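Local atomic coordinates of flavodoxin (Methanosarcina acetivorans C2A, PDB entry 5WID), a protein that binds flavin mononucleotide and probably serves as an electron carrier. Residues M1-T14 against E47-Y59. Residues are numbered along the deposited sequence; the frame is centred on the assembly and turned at random.
Sequences MKAIVVYLSTSGNT and EAEAIAVGSSTFY. With FMN (flavin mononucleotide), chain D; ACT (acetate ion), chain F.
Phe58 meets Thr10 obliquely, its CZ 3.5 Å from Thr10 OG1, while one face of its ring stacks on the dimethylbenzene end of the flavin, with FMN C8 3.5 Å above the ring plane and offset toward its rim. The Tyr59 ring sets a face over FMN C6. The edge of the Tyr7 ring faces an acetate, which accepts a 2.6 Å hydrogen bond at OXT from Tyr7 OH. An alanine in place of Phe58 would probably leave that flavin face and Thr10 without their aromatic partner. Thr10 OG1, placed between its backbone N and carbonyl carbon (chi1 68°), donates to FMN O2P at 2.7 Å. Ser56 OG reaches the same oxygen, so both segments grip the phosphate. Ser9, Ser11, Asn13 and Thr14 bind the other two phosphate oxygens, in the phosphate-binding loop of flavodoxins. Gly12 is the N-cap of the helix that follows. Behind this site strands 2-8 and 50-55 run parallel. Val6 N donates to Ala52 O at 2.8 Å, in a straight bond (180°). Ile4 CG2 packs 3.6 Å from Ile51 CG1. At the far end Glu49 OE1 accepts from Lys2 N. In the flavodoxin-like sheet, strand 31-36 flanks 2-8 and strand 83-90 flanks 50-58. Helix 13-27 covers Val5 and Tyr7; helix 96-106 covers Val53.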
ATOM      1  N   MET A   1     -11.884  -0.086  13.813  1.00 39.95           N
ATOM      2  CA  MET A   1     -10.467  -0.193  13.481  1.00 39.47           C
ATOM      3  C   MET A   1     -10.183   0.529  12.167  1.00 31.70           C
ATOM      4  O   MET A   1     -11.111   1.009  11.517  1.00 31.54           O
ATOM      5  CB  MET A   1     -10.049  -1.657  13.418  1.00 44.25           C
ATOM      6  CG  MET A   1      -9.792  -2.245  14.805  1.00 52.18           C
ATOM      7  SD  MET A   1      -9.367  -3.990  14.773  1.00 55.33           S
ATOM      8  CE  MET A   1     -10.866  -4.661  14.051  1.00 58.86           C
ATOM      9  N   LYS A   2      -8.911   0.604  11.767  1.00 28.52           N
ATOM     10  CA  LYS A   2      -8.496   1.618  10.805  1.00 22.56           C
ATOM     11  C   LYS A   2      -7.374   1.101   9.918  1.00 23.25           C
ATOM     12  O   LYS A   2      -6.424   0.479  10.399  1.00 23.77           O
ATOM     13  CB  LYS A   2      -8.047   2.887  11.542  1.00 29.76           C
ATOM     14  CG  LYS A   2      -7.529   3.999  10.657  1.00 39.04           C
ATOM     15  CD  LYS A   2      -8.580   4.451   9.666  1.00 40.62           C
ATOM     16  CE  LYS A   2      -8.196   5.779   9.048  1.00 45.12           C
ATOM     17  NZ  LYS A   2      -6.717   5.898   8.921  1.00 48.22           N
ATOM     18  N   ALA A   3      -7.494   1.357   8.617  1.00 18.87           N
ATOM     19  CA  ALA A   3      -6.444   1.046   7.663  1.00 17.58           C
ATOM     20  C   ALA A   3      -6.021   2.325   6.961  1.00 17.83           C
ATOM     21  O   ALA A   3      -6.801   3.275   6.844  1.00 20.25           O
ATOM     22  CB  ALA A   3      -6.905   0.022   6.618  1.00 17.87           C
ATOM     23  N   ILE A   4      -4.786   2.344   6.479  1.00 14.53           N
ATOM     24  CA  ILE A   4      -4.291   3.473   5.707  1.00 12.51           C
ATOM     25  C   ILE A   4      -3.643   2.930   4.439  1.00 14.74           C
ATOM     26  O   ILE A   4      -2.932   1.922   4.482  1.00 15.23           O
ATOM     27  CB  ILE A   4      -3.324   4.344   6.537  1.00 20.24           C
ATOM     28  CG1 ILE A   4      -2.863   5.570   5.755  1.00 25.32           C
ATOM     29  CG2 ILE A   4      -2.126   3.559   7.026  1.00 22.67           C
ATOM     30  CD1 ILE A   4      -2.654   6.769   6.678  1.00 25.99           C
ATOM     31  N   VAL A   5      -3.958   3.552   3.304  1.00 11.17           N
ATOM     32  CA  VAL A   5      -3.403   3.174   2.002  1.00 10.89           C
ATOM     33  C   VAL A   5      -2.568   4.361   1.532  1.00 14.12           C
ATOM     34  O   VAL A   5      -3.120   5.420   1.207  1.00 14.68           O
ATOM     35  CB  VAL A   5      -4.490   2.827   0.976  1.00 12.81           C
ATOM     36  CG1 VAL A   5      -3.839   2.353  -0.333  1.00 11.49           C
ATOM     37  CG2 VAL A   5      -5.486   1.780   1.535  1.00 13.28           C
ATOM     38  N   VAL A   6      -1.245   4.198   1.527  1.00 12.46           N
ATOM     39  CA  VAL A   6      -0.293   5.278   1.262  1.00 13.29           C
ATOM     40  C   VAL A   6       0.361   5.006  -0.083  1.00 15.11           C
ATOM     41  O   VAL A   6       0.767   3.872  -0.343  1.00 15.69           O
ATOM     42  CB  VAL A   6       0.790   5.350   2.357  1.00 14.30           C
ATOM     43  CG1 VAL A   6       1.774   6.513   2.070  1.00 14.44           C
ATOM     44  CG2 VAL A   6       0.166   5.458   3.734  1.00 18.85           C
ATOM     45  N   TYR A   7       0.511   6.040  -0.916  1.00 14.18           N
ATOM     46  CA  TYR A   7       1.023   5.782  -2.264  1.00 12.68           C
ATOM     47  C   TYR A   7       1.896   6.929  -2.766  1.00 13.30           C
ATOM     48  O   TYR A   7       1.796   8.077  -2.317  1.00 12.91           O
ATOM     49  CB  TYR A   7      -0.124   5.533  -3.268  1.00 11.37           C
ATOM     50  CG  TYR A   7      -1.030   6.727  -3.400  1.00 12.33           C
ATOM     51  CD1 TYR A   7      -2.095   6.918  -2.524  1.00 14.98           C
ATOM     52  CD2 TYR A   7      -0.790   7.698  -4.368  1.00 14.17           C
ATOM     53  CE1 TYR A   7      -2.906   8.039  -2.621  1.00 17.70           C
ATOM     54  CE2 TYR A   7      -1.593   8.825  -4.468  1.00 14.69           C
ATOM     55  CZ  TYR A   7      -2.650   8.989  -3.591  1.00 18.17           C
ATOM     56  OH  TYR A   7      -3.460  10.102  -3.683  1.00 19.31           O
ATOM     57  N   LEU A   8       2.763   6.579  -3.717  1.00 11.92           N
ATOM     58  CA  LEU A   8       3.459   7.526  -4.578  1.00 11.35           C
ATOM     59  C   LEU A   8       3.024   7.240  -6.005  1.00  9.31           C
ATOM     60  O   LEU A   8       3.038   6.081  -6.434  1.00 12.86           O
ATOM     61  CB  LEU A   8       4.983   7.391  -4.466  1.00 12.98           C
ATOM     62  CG  LEU A   8       5.802   8.431  -5.246  1.00 10.74           C
ATOM     63  CD1 LEU A   8       7.133   8.732  -4.535  1.00 10.82           C
ATOM     64  CD2 LEU A   8       6.073   7.949  -6.681  1.00 14.95           C
ATOM     65  N   SER A   9       2.691   8.292  -6.758  1.00 11.05           N
ATOM     66  CA  SER A   9       2.271   8.099  -8.140  1.00  9.62           C
ATOM     67  C   SER A   9       2.733   9.282  -8.973  1.00 12.85           C
ATOM     68  O   SER A   9       2.566  10.425  -8.543  1.00 13.96           O
ATOM     69  CB  SER A   9       0.740   7.947  -8.213  1.00 13.27           C
ATOM     70  OG  SER A   9       0.321   7.617  -9.527  1.00 13.14           O
ATOM     71  N   THR A  10       3.293   9.008 -10.158  1.00 11.80           N
ATOM     72  CA  THR A  10       3.792  10.068 -11.035  1.00 11.82           C
ATOM     73  C   THR A  10       2.813  10.459 -12.135  1.00 12.59           C
ATOM     74  O   THR A  10       2.857  11.598 -12.617  1.00 14.76           O
ATOM     75  CB  THR A  10       5.127   9.661 -11.693  1.00 13.80           C
ATOM     76  OG1 THR A  10       4.922   8.590 -12.625  1.00 15.51           O
ATOM     77  CG2 THR A  10       6.150   9.222 -10.630  1.00 15.24           C
ATOM     78  N   SER A  11       1.934   9.553 -12.550  1.00 15.19           N
ATOM     79  CA  SER A  11       0.980   9.842 -13.606  1.00 13.62           C
ATOM     80  C   SER A  11      -0.433   9.406 -13.253  1.00 12.64           C
ATOM     81  O   SER A  11      -1.326   9.531 -14.096  1.00 15.28           O
ATOM     82  CB  SER A  11       1.409   9.171 -14.928  1.00 14.09           C
ATOM     83  OG  SER A  11       1.071   7.776 -14.975  1.00 17.65           O
ATOM     84  N   GLY A  12      -0.656   8.875 -12.049  1.00 12.65           N
ATOM     85  CA  GLY A  12      -1.988   8.519 -11.596  1.00 12.97           C
ATOM     86  C   GLY A  12      -2.282   7.032 -11.519  1.00 12.98           C
ATOM     87  O   GLY A  12      -3.326   6.658 -10.968  1.00 13.75           O
ATOM     88  N   ASN A  13      -1.408   6.164 -12.022  1.00 13.59           N
ATOM     89  CA  ASN A  13      -1.781   4.753 -12.109  1.00 12.31           C
ATOM     90  C   ASN A  13      -1.775   4.087 -10.735  1.00 12.27           C
ATOM     91  O   ASN A  13      -2.741   3.411 -10.358  1.00 13.07           O
ATOM     92  CB  ASN A  13      -0.852   4.026 -13.085  1.00 12.62           C
ATOM     93  CG  ASN A  13      -1.064   4.479 -14.529  1.00 14.35           C
ATOM     94  OD1 ASN A  13      -2.163   4.937 -14.906  1.00 13.56           O
ATOM     95  ND2 ASN A  13      -0.014   4.366 -15.344  1.00 15.54           N
ATOM     96  N   THR A  14      -0.696   4.267  -9.967  1.00 12.01           N
ATOM     97  CA  THR A  14      -0.673   3.740  -8.602  1.00 12.00           C
ATOM     98  C   THR A  14      -1.710   4.427  -7.727  1.00 11.84           C
ATOM     99  O   THR A  14      -2.287   3.797  -6.831  1.00 10.96           O
ATOM    100  CB  THR A  14       0.738   3.885  -8.017  1.00  9.33           C
ATOM    101  OG1 THR A  14       1.658   3.230  -8.908  1.00 11.91           O
ATOM    102  CG2 THR A  14       0.860   3.269  -6.607  1.00 11.58           C
ATOM    103  N   GLU A  47      -1.668   5.082  14.243  1.00 17.10           N
ATOM    104  CA  GLU A  47      -3.048   4.756  14.592  1.00 16.73           C
ATOM    105  C   GLU A  47      -3.560   3.525  13.845  1.00 16.47           C
ATOM    106  O   GLU A  47      -4.433   2.814  14.354  1.00 18.63           O
ATOM    107  CB  GLU A  47      -3.940   5.967  14.296  1.00 27.01           C
ATOM    108  CG  GLU A  47      -5.438   5.706  14.429  1.00 48.36           C
ATOM    109  CD  GLU A  47      -6.296   6.784  13.779  1.00 56.93           C
ATOM    110  OE1 GLU A  47      -7.488   6.876  14.141  1.00 59.30           O
ATOM    111  OE2 GLU A  47      -5.790   7.531  12.909  1.00 52.00           O
ATOM    112  N   ALA A  48      -3.035   3.251  12.656  1.00 17.37           N
ATOM    113  CA  ALA A  48      -3.624   2.247  11.772  1.00 17.14           C
ATOM    114  C   ALA A  48      -3.271   0.822  12.190  1.00 19.32           C
ATOM    115  O   ALA A  48      -2.147   0.545  12.617  1.00 18.53           O
ATOM    116  CB  ALA A  48      -3.159   2.489  10.335  1.00 15.75           C
ATOM    117  N   GLU A  49      -4.247  -0.091  12.049  1.00 17.90           N
ATOM    118  CA  GLU A  49      -3.998  -1.520  12.236  1.00 18.46           C
ATOM    119  C   GLU A  49      -3.383  -2.162  10.997  1.00 18.67           C
ATOM    120  O   GLU A  49      -2.705  -3.191  11.112  1.00 19.95           O
ATOM    121  CB  GLU A  49      -5.299  -2.260  12.577  1.00 19.06           C
ATOM    122  CG  GLU A  49      -5.618  -2.328  14.073  1.00 26.14           C
ATOM    123  CD  GLU A  49      -6.221  -1.043  14.577  1.00 32.94           C
ATOM    124  OE1 GLU A  49      -6.783  -0.284  13.754  1.00 31.71           O
ATOM    125  OE2 GLU A  49      -6.143  -0.785  15.794  1.00 28.91           O
ATOM    126  N   ALA A  50      -3.608  -1.584   9.815  1.00 14.84           N
ATOM    127  CA  ALA A  50      -3.075  -2.110   8.565  1.00 13.39           C
ATOM    128  C   ALA A  50      -2.566  -0.943   7.734  1.00 14.81           C
ATOM    129  O   ALA A  50      -3.210   0.109   7.673  1.00 16.09           O
ATOM    130  CB  ALA A  50      -4.137  -2.889   7.766  1.00 16.31           C
ATOM    131  N   ILE A  51      -1.412  -1.134   7.103  1.00 12.62           N
ATOM    132  CA  ILE A  51      -0.785  -0.103   6.283  1.00 11.84           C
ATOM    133  C   ILE A  51      -0.439  -0.731   4.944  1.00 11.19           C
ATOM    134  O   ILE A  51       0.401  -1.640   4.883  1.00 13.64           O
ATOM    135  CB  ILE A  51       0.477   0.478   6.944  1.00 11.62           C
ATOM    136  CG1 ILE A  51       0.127   1.098   8.298  1.00 13.22           C
ATOM    137  CG2 ILE A  51       1.136   1.509   6.014  1.00 14.94           C
ATOM    138  CD1 ILE A  51       1.357   1.392   9.191  1.00 14.71           C
ATOM    139  N   ALA A  52      -1.074  -0.245   3.874  1.00 11.94           N
ATOM    140  CA  ALA A  52      -0.752  -0.654   2.512  1.00 10.31           C
ATOM    141  C   ALA A  52       0.078   0.453   1.876  1.00 11.61           C
ATOM    142  O   ALA A  52      -0.233   1.637   2.045  1.00 14.57           O
ATOM    143  CB  ALA A  52      -2.029  -0.908   1.694  1.00 10.95           C
ATOM    144  N   VAL A  53       1.163   0.080   1.196  1.00 11.19           N
ATOM    145  CA  VAL A  53       2.078   1.062   0.618  1.00 13.33           C
ATOM    146  C   VAL A  53       2.279   0.743  -0.859  1.00 15.77           C
ATOM    147  O   VAL A  53       2.566  -0.407  -1.210  1.00 12.31           O
ATOM    148  CB  VAL A  53       3.430   1.080   1.352  1.00 11.47           C
ATOM    149  CG1 VAL A  53       4.403   2.052   0.678  1.00 15.47           C
ATOM    150  CG2 VAL A  53       3.234   1.478   2.832  1.00 12.52           C
ATOM    151  N   GLY A  54       2.145   1.760  -1.708  1.00 10.75           N
ATOM    152  CA  GLY A  54       2.275   1.575  -3.140  1.00 10.39           C
ATOM    153  C   GLY A  54       3.185   2.603  -3.784  1.00 13.30           C
ATOM    154  O   GLY A  54       3.231   3.763  -3.384  1.00 13.52           O
ATOM    155  N   SER A  55       3.913   2.148  -4.804  1.00 11.04           N
ATOM    156  CA  SER A  55       4.746   3.031  -5.607  1.00 10.66           C
ATOM    157  C   SER A  55       4.862   2.463  -7.007  1.00 11.80           C
ATOM    158  O   SER A  55       4.887   1.242  -7.192  1.00 12.78           O
ATOM    159  CB  SER A  55       6.158   3.194  -5.019  1.00 10.16           C
ATOM    160  OG  SER A  55       6.968   4.003  -5.858  1.00 13.49           O
ATOM    161  N   SER A  56       5.006   3.351  -7.985  1.00 11.74           N
ATOM    162  CA  SER A  56       5.397   2.869  -9.294  1.00 13.07           C
ATOM    163  C   SER A  56       6.883   2.510  -9.282  1.00 12.97           C
ATOM    164  O   SER A  56       7.601   2.749  -8.303  1.00 14.66           O
ATOM    165  CB  SER A  56       5.080   3.909 -10.375  1.00 12.79           C
ATOM    166  OG  SER A  56       5.555   5.195  -9.987  1.00 13.80           O
ATOM    167  N   THR A  57       7.333   1.878 -10.366  1.00 12.21           N
ATOM    168  CA  THR A  57       8.721   1.463 -10.526  1.00 12.02           C
ATOM    169  C   THR A  57       9.384   2.417 -11.511  1.00 14.08           C
ATOM    170  O   THR A  57       8.922   2.555 -12.647  1.00 15.45           O
ATOM    171  CB  THR A  57       8.821   0.023 -11.043  1.00 12.52           C
ATOM    172  OG1 THR A  57       8.194  -0.890 -10.129  1.00 14.54           O
ATOM    173  CG2 THR A  57      10.289  -0.378 -11.254  1.00 14.25           C
ATOM    174  N   PHE A  58      10.442   3.094 -11.072  1.00 13.06           N
ATOM    175  CA  PHE A  58      11.278   3.908 -11.951  1.00 14.30           C
ATOM    176  C   PHE A  58      12.699   3.387 -11.852  1.00 14.69           C
ATOM    177  O   PHE A  58      13.257   3.330 -10.752  1.00 16.27           O
ATOM    178  CB  PHE A  58      11.248   5.389 -11.555  1.00 16.05           C
ATOM    179  CG  PHE A  58      10.177   6.191 -12.237  1.00 19.28           C
ATOM    180  CD1 PHE A  58       8.848   5.783 -12.214  1.00 19.74           C
ATOM    181  CD2 PHE A  58      10.498   7.372 -12.882  1.00 23.93           C
ATOM    182  CE1 PHE A  58       7.861   6.548 -12.838  1.00 18.45           C
ATOM    183  CE2 PHE A  58       9.524   8.140 -13.503  1.00 21.42           C
ATOM    184  CZ  PHE A  58       8.205   7.735 -13.481  1.00 19.03           C
ATOM    185  N   TYR A  59      13.284   3.027 -12.993  1.00 14.53           N
ATOM    186  CA  TYR A  59      14.647   2.498 -13.052  1.00 15.05           C
ATOM    187  C   TYR A  59      14.875   1.464 -11.948  1.00 18.00           C
ATOM    188  O   TYR A  59      15.803   1.561 -11.140  1.00 18.96           O
ATOM    189  CB  TYR A  59      15.672   3.637 -13.000  1.00 15.75           C
ATOM    190  CG  TYR A  59      15.467   4.575 -14.153  1.00 21.08           C
ATOM    191  CD1 TYR A  59      15.753   4.162 -15.451  1.00 21.06           C
ATOM    192  CD2 TYR A  59      14.922   5.842 -13.968  1.00 20.88           C
ATOM    193  CE1 TYR A  59      15.529   4.994 -16.532  1.00 19.36           C
ATOM    194  CE2 TYR A  59      14.704   6.691 -15.057  1.00 18.76           C
ATOM    195  CZ  TYR A  59      15.005   6.253 -16.331  1.00 19.52           C
ATOM    196  OH  TYR A  59      14.786   7.058 -17.431  1.00 19.90           O
TER
HETATM  197  N1  FMN D 201       8.571   0.495 -15.210  1.00 13.75           N
HETATM  198  C2  FMN D 201       9.254  -0.631 -14.816  1.00 15.95           C
HETATM  199  O2  FMN D 201       8.642  -1.692 -14.661  1.00 16.05           O
HETATM  200  N3  FMN D 201      10.620  -0.575 -14.594  1.00 14.08           N
HETATM  201  C4  FMN D 201      11.314   0.597 -14.746  1.00 17.24           C
HETATM  202  O4  FMN D 201      12.534   0.601 -14.525  1.00 17.25           O
HETATM  203  C4A FMN D 201      10.622   1.739 -15.159  1.00 16.20           C
HETATM  204  N5  FMN D 201      11.283   2.935 -15.344  1.00 16.17           N
HETATM  205  C5A FMN D 201      10.587   4.056 -15.754  1.00 17.18           C
HETATM  206  C6  FMN D 201      11.283   5.249 -15.942  1.00 16.66           C
HETATM  207  C7  FMN D 201      10.602   6.385 -16.350  1.00 16.21           C
HETATM  208  C7M FMN D 201      11.375   7.664 -16.543  1.00 18.47           C
HETATM  209  C8  FMN D 201       9.230   6.333 -16.587  1.00 17.90           C
HETATM  210  C8M FMN D 201       8.484   7.558 -17.036  1.00 17.07           C
HETATM  211  C9  FMN D 201       8.529   5.135 -16.404  1.00 13.32           C
HETATM  212  C9A FMN D 201       9.215   3.999 -15.987  1.00 14.21           C
HETATM  213  N10 FMN D 201       8.542   2.804 -15.794  1.00 14.92           N
HETATM  214  C10 FMN D 201       9.243   1.681 -15.392  1.00 15.34           C
HETATM  215  C1' FMN D 201       7.074   2.702 -16.056  1.00 16.51           C
HETATM  216  C2' FMN D 201       6.196   3.183 -14.902  1.00 11.75           C
HETATM  217  O2' FMN D 201       6.383   2.424 -13.719  1.00 13.08           O
HETATM  218  C3' FMN D 201       4.752   3.033 -15.372  1.00 11.32           C
HETATM  219  O3' FMN D 201       4.508   3.976 -16.400  1.00 12.38           O
HETATM  220  C4' FMN D 201       3.710   3.182 -14.259  1.00 13.13           C
HETATM  221  O4' FMN D 201       2.449   2.870 -14.819  1.00 14.70           O
HETATM  222  C5' FMN D 201       3.675   4.580 -13.637  1.00 12.25           C
HETATM  223  O5' FMN D 201       2.742   4.540 -12.569  1.00 12.52           O
HETATM  224  P   FMN D 201       2.389   5.875 -11.748  1.00 12.39           P
HETATM  225  O1P FMN D 201       1.692   5.429 -10.487  1.00 12.24           O
HETATM  226  O2P FMN D 201       3.687   6.581 -11.410  1.00 12.60           O
HETATM  227  O3P FMN D 201       1.498   6.733 -12.602  1.00 13.89           O
HETATM  228  C   ACT F 203      -2.481  13.232  -4.371  1.00 29.53           C
HETATM  229  O   ACT F 203      -1.575  14.076  -4.603  1.00 32.17           O
HETATM  230  OXT ACT F 203      -2.370  12.080  -4.874  1.00 29.55           O
HETATM  231  CH3 ACT F 203      -3.660  13.591  -3.541  1.00 23.44           C
HETATM  232  O   HOH W   1      -4.930   6.259  10.635  1.00 40.03           O